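Side-chain contacts in 4-aminobutyrate transaminase (Acinetobacter baumannii, PDB 6WOP), which probably transfers the amino group of 4-aminobutyrate to 2-oxoglutarate with the help of pyridoxal 5'-phosphate, as a class-III aminotransferase: residues H76-Y79 against Q80-P83; N216-A220 against E221-R225; I350-G354 against S355-V359. All coordinates share one frame; numbering follows the deposited sequence.

Contact 1. Residues H76-Y79 against Q80-P83; sequences HTAY and QVTP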
loop_
_atom_site.group_PDB
_atom_site.type_symbol
_atom_site.label_atom_id
_atom_site.label_comp_id
_atom_site.label_asym_id
_atom_site.label_seq_id
_atom_site.Cartn_x
_atom_site.Cartn_y
_atom_site.Cartn_z
ATOM N N HIS A 76 16.841 33.596 4.551
ATOM C CA HIS A 76 16.111 32.643 3.714
ATOM C C HIS A 76 16.040 33.179 2.293
ATOM O O HIS A 76 15.546 34.303 2.069
ATOM C CB HIS A 76 14.669 32.419 4.216
ATOM C CG HIS A 76 13.862 31.603 3.245
ATOM N ND1 HIS A 76 13.909 30.219 3.193
ATOM C CD2 HIS A 76 12.994 31.994 2.281
ATOM C CE1 HIS A 76 13.086 29.801 2.240
ATOM N NE2 HIS A 76 12.522 30.860 1.680
ATOM N N THR A 77 16.544 32.392 1.321
ATOM C CA THR A 77 16.301 32.666 -0.095
ATOM C C THR A 77 15.515 31.582 -0.810
ATOM O O THR A 77 15.022 31.850 -1.917
ATOM C CB THR A 77 17.634 32.833 -0.852
ATOM O OG1 THR A 77 18.381 31.603 -0.815
ATOM C CG2 THR A 77 18.488 33.973 -0.260
ATOM N N ALA A 78 15.387 30.380 -0.209
ATOM C CA ALA A 78 15.053 29.115 -0.859
ATOM C C ALA A 78 16.216 28.728 -1.744
ATOM O O ALA A 78 16.407 29.312 -2.816
ATOM C CB ALA A 78 13.747 29.184 -1.669
ATOM N N TYR A 79 17.061 27.815 -1.246
ATOM C CA TYR A 79 18.280 27.477 -1.976
ATOM C C TYR A 79 17.982 27.087 -3.431
ATOM O O TYR A 79 18.760 27.401 -4.335
ATOM C CB TYR A 79 18.983 26.352 -1.249
ATOM C CG TYR A 79 20.233 25.811 -1.959
ATOM C CD1 TYR A 79 21.473 26.429 -1.804
ATOM C CD2 TYR A 79 20.152 24.667 -2.733
ATOM C CE1 TYR A 79 22.614 25.933 -2.440
ATOM C CE2 TYR A 79 21.301 24.129 -3.394
ATOM C CZ TYR A 79 22.514 24.797 -3.229
ATOM O OH TYR A 79 23.634 24.315 -3.862
ATOM N N GLN A 80 16.852 26.413 -3.686
ATOM C CA GLN A 80 16.595 26.014 -5.061
ATOM C C GLN A 80 16.227 27.202 -5.937
ATOM O O GLN A 80 16.267 27.059 -7.172
ATOM C CB GLN A 80 15.502 24.915 -5.100
ATOM C CG GLN A 80 14.180 25.413 -4.696
ATOM C CD GLN A 80 13.196 24.274 -4.458
ATOM O OE1 GLN A 80 13.474 23.327 -3.684
ATOM N NE2 GLN A 80 12.037 24.355 -5.135
ATOM N N VAL A 81 15.914 28.366 -5.335
ATOM C CA VAL A 81 15.673 29.580 -6.125
ATOM C C VAL A 81 17.011 30.303 -6.277
ATOM O O VAL A 81 17.493 30.519 -7.394
ATOM C CB VAL A 81 14.613 30.530 -5.502
ATOM C CG1 VAL A 81 14.598 31.881 -6.220
ATOM C CG2 VAL A 81 13.175 29.908 -5.564
ATOM N N THR A 82 17.603 30.712 -5.162
ATOM C CA THR A 82 18.891 31.411 -5.173
ATOM C C THR A 82 19.837 30.694 -4.220
ATOM O O THR A 82 19.601 30.692 -2.984
ATOM C CB THR A 82 18.721 32.890 -4.730
ATOM O OG1 THR A 82 17.702 33.502 -5.530
ATOM C CG2 THR A 82 20.058 33.636 -4.918
ATOM N N PRO A 83 20.912 30.111 -4.708
ATOM C CA PRO A 83 21.821 29.374 -3.836
ATOM C C PRO A 83 22.728 30.337 -3.080
ATOM O O PRO A 83 22.757 31.559 -3.337
ATOM C CB PRO A 83 22.600 28.492 -4.850
ATOM C CG PRO A 83 22.743 29.448 -6.088
ATOM C CD PRO A 83 21.399 30.221 -6.103
HETATM O O HOH W 1 15.570 34.060 -3.593
#
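The hydroxyl of Thr77 gives its hydrogen to the carbonyl of Thr82, closing the mouth of a tight chain reversal. Thr77 OG1 lies 2.7 Å from Thr82 O, in the plane of that carbonyl. The first torsion of Thr77, 64°, sets OG1 between its own backbone N and carbonyl carbon, the side from which Thr82 O can be met. Ala78 O accepts two N-H groups, Val81 N at 2.7 Å from above the carbonyl plane and Thr82 N at 3.0 Å. One water spans the same gap, donating to Thr77 O at 2.8 Å and hydrogen-bonding to Thr82 OG1. Tyr79 and Pro83 cross at about a right angle, with Tyr79 CE1 3.5 Å from Pro83 CB. The Tyr79 ring is also stacked on Tyr87 and met edge-to-face by Tyr84. Farther out, Gln80 OE1 accepts from Gly297 N, and Thr82 and Pro83 pack on Trp26 of the second subunit. The chemistry implies a division of labour: internal bonds shape the turn, while His76 NE2, bonded to Gly50 O of the second subunit, and backbone groups of Gln80, Val81 and Pro83 find hydrogen-bond partners across the interface.

Contact 2. Residues N216-A220 against E221-R225; sequences NVVPA and EFLKR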
loop_
_atom_site.group_PDB
_atom_site.type_symbol
_atom_site.label_atom_id
_atom_site.label_comp_id
_atom_site.label_asym_id
_atom_site.label_seq_id
_atom_site.Cartn_x
_atom_site.Cartn_y
_atom_site.Cartn_z
ATOM N N ASN A 216 21.618 1.011 22.018
ATOM C CA ASN A 216 22.160 -0.281 21.651
ATOM C C ASN A 216 23.238 -0.091 20.589
ATOM O O ASN A 216 22.914 0.333 19.463
ATOM C CB ASN A 216 21.003 -1.126 21.085
ATOM C CG ASN A 216 19.860 -1.217 22.099
ATOM O OD1 ASN A 216 20.120 -1.447 23.283
ATOM N ND2 ASN A 216 18.631 -0.964 21.667
ATOM N N VAL A 217 24.473 -0.517 20.899
ATOM C CA VAL A 217 25.620 -0.293 20.007
ATOM C C VAL A 217 25.740 -1.496 19.077
ATOM O O VAL A 217 25.767 -2.632 19.546
ATOM C CB VAL A 217 26.922 -0.079 20.809
ATOM C CG1 VAL A 217 28.079 0.011 19.875
ATOM C CG2 VAL A 217 26.816 1.201 21.606
ATOM N N VAL A 218 25.790 -1.249 17.769
ATOM C CA VAL A 218 25.792 -2.373 16.801
ATOM C C VAL A 218 27.125 -3.102 16.886
ATOM O O VAL A 218 28.177 -2.454 16.916
ATOM C CB VAL A 218 25.518 -1.877 15.371
ATOM C CG1 VAL A 218 26.673 -1.072 14.756
ATOM C CG2 VAL A 218 25.204 -3.080 14.450
ATOM N N PRO A 219 27.143 -4.429 16.965
ATOM C CA PRO A 219 28.428 -5.126 16.897
ATOM C C PRO A 219 29.055 -4.985 15.516
ATOM O O PRO A 219 28.352 -5.024 14.502
ATOM C CB PRO A 219 28.062 -6.589 17.207
ATOM C CG PRO A 219 26.779 -6.518 17.985
ATOM C CD PRO A 219 26.031 -5.310 17.395
ATOM N N ALA A 220 30.395 -4.821 15.486
ATOM C CA ALA A 220 31.111 -4.761 14.204
ATOM C C ALA A 220 30.781 -5.968 13.312
ATOM O O ALA A 220 30.637 -5.828 12.092
ATOM C CB ALA A 220 32.637 -4.698 14.413
ATOM N N GLU A 221 30.700 -7.164 13.893
ATOM C CA GLU A 221 30.437 -8.354 13.079
ATOM C C GLU A 221 29.084 -8.245 12.388
ATOM O O GLU A 221 28.896 -8.726 11.253
ATOM C CB GLU A 221 30.492 -9.619 13.951
ATOM C CG GLU A 221 30.150 -10.925 13.200
ATOM C CD GLU A 221 29.727 -12.047 14.154
ATOM O OE1 GLU A 221 29.817 -11.876 15.399
ATOM O OE2 GLU A 221 29.296 -13.100 13.660
ATOM N N PHE A 222 28.119 -7.606 13.045
ATOM C CA PHE A 222 26.824 -7.485 12.401
ATOM C C PHE A 222 26.906 -6.560 11.186
ATOM O O PHE A 222 26.361 -6.877 10.126
ATOM C CB PHE A 222 25.764 -6.995 13.394
ATOM C CG PHE A 222 24.349 -6.945 12.767
ATOM C CD1 PHE A 222 23.652 -8.111 12.519
ATOM C CD2 PHE A 222 23.795 -5.758 12.389
ATOM C CE1 PHE A 222 22.407 -8.061 11.945
ATOM C CE2 PHE A 222 22.537 -5.697 11.843
ATOM C CZ PHE A 222 21.843 -6.858 11.619
ATOM N N LEU A 223 27.584 -5.407 11.322
ATOM C CA LEU A 223 27.779 -4.523 10.178
ATOM C C LEU A 223 28.493 -5.202 9.029
ATOM O O LEU A 223 28.114 -5.007 7.868
ATOM C CB LEU A 223 28.585 -3.280 10.578
ATOM C CG LEU A 223 27.813 -2.110 11.154
ATOM C CD1 LEU A 223 28.742 -0.924 11.350
ATOM C CD2 LEU A 223 26.572 -1.688 10.309
ATOM N N LYS A 224 29.551 -5.973 9.329
ATOM C CA LYS A 224 30.256 -6.573 8.210
ATOM C C LYS A 224 29.402 -7.654 7.562
ATOM O O LYS A 224 29.321 -7.745 6.338
ATOM C CB LYS A 224 31.579 -7.196 8.663
ATOM C CG LYS A 224 32.487 -6.199 9.386
ATOM C CD LYS A 224 33.751 -6.830 10.023
ATOM C CE LYS A 224 34.241 -6.105 11.313
ATOM N NZ LYS A 224 35.336 -5.120 11.118
ATOM N N ARG A 225 28.682 -8.463 8.294
ATOM C CA ARG A 225 27.795 -9.431 7.667
ATOM C C ARG A 225 26.650 -8.762 6.895
ATOM O O ARG A 225 26.322 -9.145 5.820
ATOM C CB ARG A 225 27.331 -10.449 8.657
ATOM C CG ARG A 225 28.463 -11.380 9.022
ATOM C CD ARG A 225 28.138 -12.273 10.164
ATOM N NE ARG A 225 27.123 -13.231 9.846
ATOM C CZ ARG A 225 26.558 -14.013 10.735
ATOM N NH1 ARG A 225 26.931 -13.968 11.978
ATOM N NH2 ARG A 225 25.634 -14.845 10.378
#
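Pro219 and Phe222 come within 5.3 Å of each other at their CA atoms, where an extended run of chain turns into a helix with Pro219 as its N-cap residue. Pro219 O receives Leu223 N at 3.3 Å, in the carbonyl plane and fairly straight at the hydrogen (163°), and a weak bond from Phe222 N. One residue on, Ala220 O takes Lys224 N at 3.0 Å, so the regular i to i+4 pattern is running from the first turn.

Among the side chains, Val218 meets two residues of the first turn: its CG2 reaches Phe222 CD2 at 3.7 Å, while CG1 lies 3.9 Å from Leu223 CG. A first torsion of 71° turns CG1 toward Leu223 and leaves CG2, anti to the backbone N, directed at Phe222. Phe222 continues inward to Ala184 and Ile185 of helix 181-194. Lys224 bends back over Ala220, bringing CE to 3.8 Å from Ala220 CB. Glu221 and Arg225, a turn apart, form a salt bridge in which NH1 of Arg225 approaches OE2 of Glu221 (3.0 Å) from above the carboxylate plane; the same NH1 also pairs with Asp182.

The apolar contact of Val218, the residue before the N-cap, with Leu223, four residues after the N-cap, is that of a hydrophobic staple at a helix N-terminus, and Phe222 adds a second contact beside it. Here it leads from the short strand 216-217 into helix 220-233, which precedes strand 236-240 of the mixed sheet that also contains strand 201-206.

Contact 3. Residues I350-G354 against S355-V359; sequences IRALG and SMVAV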
loop_
_atom_site.group_PDB
_atom_site.type_symbol
_atom_site.label_atom_id
_atom_site.label_comp_id
_atom_site.label_asym_id
_atom_site.label_seq_id
_atom_site.Cartn_x
_atom_site.Cartn_y
_atom_site.Cartn_z
ATOM N N ILE A 350 24.671 -1.624 31.423
ATOM C CA ILE A 350 25.287 -0.331 31.146
ATOM C C ILE A 350 25.773 -0.396 29.706
ATOM O O ILE A 350 26.472 -1.339 29.342
ATOM C CB ILE A 350 26.441 -0.024 32.101
ATOM C CG1 ILE A 350 25.915 0.082 33.563
ATOM C CG2 ILE A 350 27.114 1.274 31.646
ATOM C CD1 ILE A 350 26.965 0.083 34.710
ATOM N N ARG A 351 25.332 0.535 28.859
ATOM C CA ARG A 351 25.732 0.520 27.457
ATOM C C ARG A 351 26.424 1.827 27.130
ATOM O O ARG A 351 26.032 2.872 27.644
ATOM C CB ARG A 351 24.534 0.339 26.531
ATOM C CG ARG A 351 23.871 -1.028 26.797
ATOM C CD ARG A 351 22.711 -1.301 25.855
ATOM N NE ARG A 351 21.468 -0.578 26.179
ATOM C CZ ARG A 351 20.529 -0.989 27.034
ATOM N NH1 ARG A 351 20.673 -2.131 27.727
ATOM N NH2 ARG A 351 19.443 -0.240 27.205
ATOM N N ALA A 352 27.410 1.790 26.237
ATOM C CA ALA A 352 28.214 3.007 26.056
ATOM C C ALA A 352 28.980 2.951 24.744
ATOM O O ALA A 352 29.652 1.948 24.444
ATOM C CB ALA A 352 29.203 3.164 27.191
ATOM N N LEU A 353 28.906 4.027 23.973
ATOM C CA LEU A 353 29.934 4.294 22.971
ATOM C C LEU A 353 30.265 5.778 23.070
ATOM O O LEU A 353 29.381 6.602 22.834
ATOM C CB LEU A 353 29.456 3.922 21.571
ATOM C CG LEU A 353 30.584 4.040 20.543
ATOM C CD1 LEU A 353 31.666 3.046 20.826
ATOM C CD2 LEU A 353 30.001 3.854 19.136
ATOM N N GLY A 354 31.488 6.119 23.515
ATOM C CA GLY A 354 31.796 7.540 23.665
ATOM C C GLY A 354 30.926 8.123 24.765
ATOM O O GLY A 354 30.876 7.609 25.890
ATOM N N SER A 355 30.212 9.196 24.430
ATOM C CA SER A 355 29.260 9.728 25.401
ATOM C C SER A 355 27.835 9.530 24.928
ATOM O O SER A 355 26.930 10.194 25.420
ATOM C CB SER A 355 29.536 11.215 25.704
ATOM O OG SER A 355 30.561 11.352 26.722
ATOM N N MET A 356 27.621 8.463 24.145
ATOM C CA MET A 356 26.299 7.878 23.978
ATOM C C MET A 356 26.225 6.748 25.005
ATOM O O MET A 356 26.610 5.605 24.720
ATOM C CB MET A 356 26.084 7.385 22.550
ATOM C CG MET A 356 24.774 7.807 22.006
ATOM S SD MET A 356 24.617 7.489 20.283
ATOM C CE MET A 356 22.848 7.518 20.217
ATOM N N VAL A 357 25.778 7.098 26.230
ATOM C CA VAL A 357 25.784 6.218 27.400
ATOM C C VAL A 357 24.374 6.103 27.958
ATOM O O VAL A 357 23.649 7.104 28.043
ATOM C CB VAL A 357 26.724 6.735 28.527
ATOM C CG1 VAL A 357 26.750 5.726 29.744
ATOM C CG2 VAL A 357 28.103 6.978 28.007
ATOM N N ALA A 358 24.020 4.897 28.413
ATOM C CA ALA A 358 22.718 4.650 29.018
ATOM C C ALA A 358 22.851 3.623 30.128
ATOM O O ALA A 358 23.697 2.733 30.062
ATOM C CB ALA A 358 21.712 4.131 27.991
ATOM N N VAL A 359 21.941 3.693 31.105
ATOM C CA VAL A 359 21.823 2.687 32.158
ATOM C C VAL A 359 20.408 2.099 32.114
ATOM O O VAL A 359 19.424 2.839 32.002
ATOM C CB VAL A 359 22.149 3.252 33.544
ATOM C CG1 VAL A 359 21.119 4.289 33.987
ATOM C CG2 VAL A 359 22.281 2.098 34.555
#
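Ala352 and Val357 face each other as a non-hydrogen-bonded pair of an antiparallel hairpin, and their side chains meet where Ala352 CB lies 4.1 Å from Val357 CG2. The valine is placed by its first torsion: CG1 is anti to the backbone N (-178°) and comes 3.6 Å from Arg351 O, whereas CG2 sits beside its own N and also approaches Gly354 O at 3.5 Å. One valine thereby covers both a strand carbonyl and the turn. Farther along the same face, Ile350 CG1 and Val359 CG2 make a looser apolar contact at 4.3 Å. This face rests on helix 321-342, with Leu332 under Val357 and Leu336 under Ile350.

Arg351, Leu353, Met356 and Ala358 point to the other face. The first torsion of Met356, -134°, lies off the staggered positions and, with an extended chain beyond CG, directs its end away from the facing strand; CB remains 3.4 Å from Leu353 O. The guanidinium of Arg351 is gripped on this face, with NH1 in salt bridges to Asp349 and Glu360 and NH2 bonded to Gly214 O.

Two reciprocal pairs of backbone bonds, Arg351 with Ala358 and Leu353 with Met356, hold the strands together. The inner pair closes a type II' turn, in which Gly354 is the second residue, where a positive phi (66°) favours glycine. Ser355 OG bonds to Ala325 O and Tyr395 OH, joining the turn to helix 321-342 and to Tyr395.

Chemically, then, the hairpin is two-sided: one face offers aliphatic groups to a helix, while the other combines apolar chains with a guanidinium close to Lys177, two positive charges that the neighbouring carboxylates probably offset in part.

Along the chain the three contacts come in series, contact 1 first and contact 3 last. Contact 1 stands apart, its centre 40 Å from each of the others and on the opposite side of the chain's centre from contact 3; it occupies the loop between helices 61-71 and 85-97, against the second subunit. Contacts 2 and 3, whose centres are 16 Å apart, touch: Val217 CG2 lies 3.8 Å from Leu353 CB, and Asn216 packs on Arg351. Strand 216-217 thus meets the hairpin of strands 347-353 and 356-361, part of a different sheet from the one that helix 220-233 leads into. Contact 1 lies at a subunit interface, whereas no other chain of the assembly touches contacts 2 and 3.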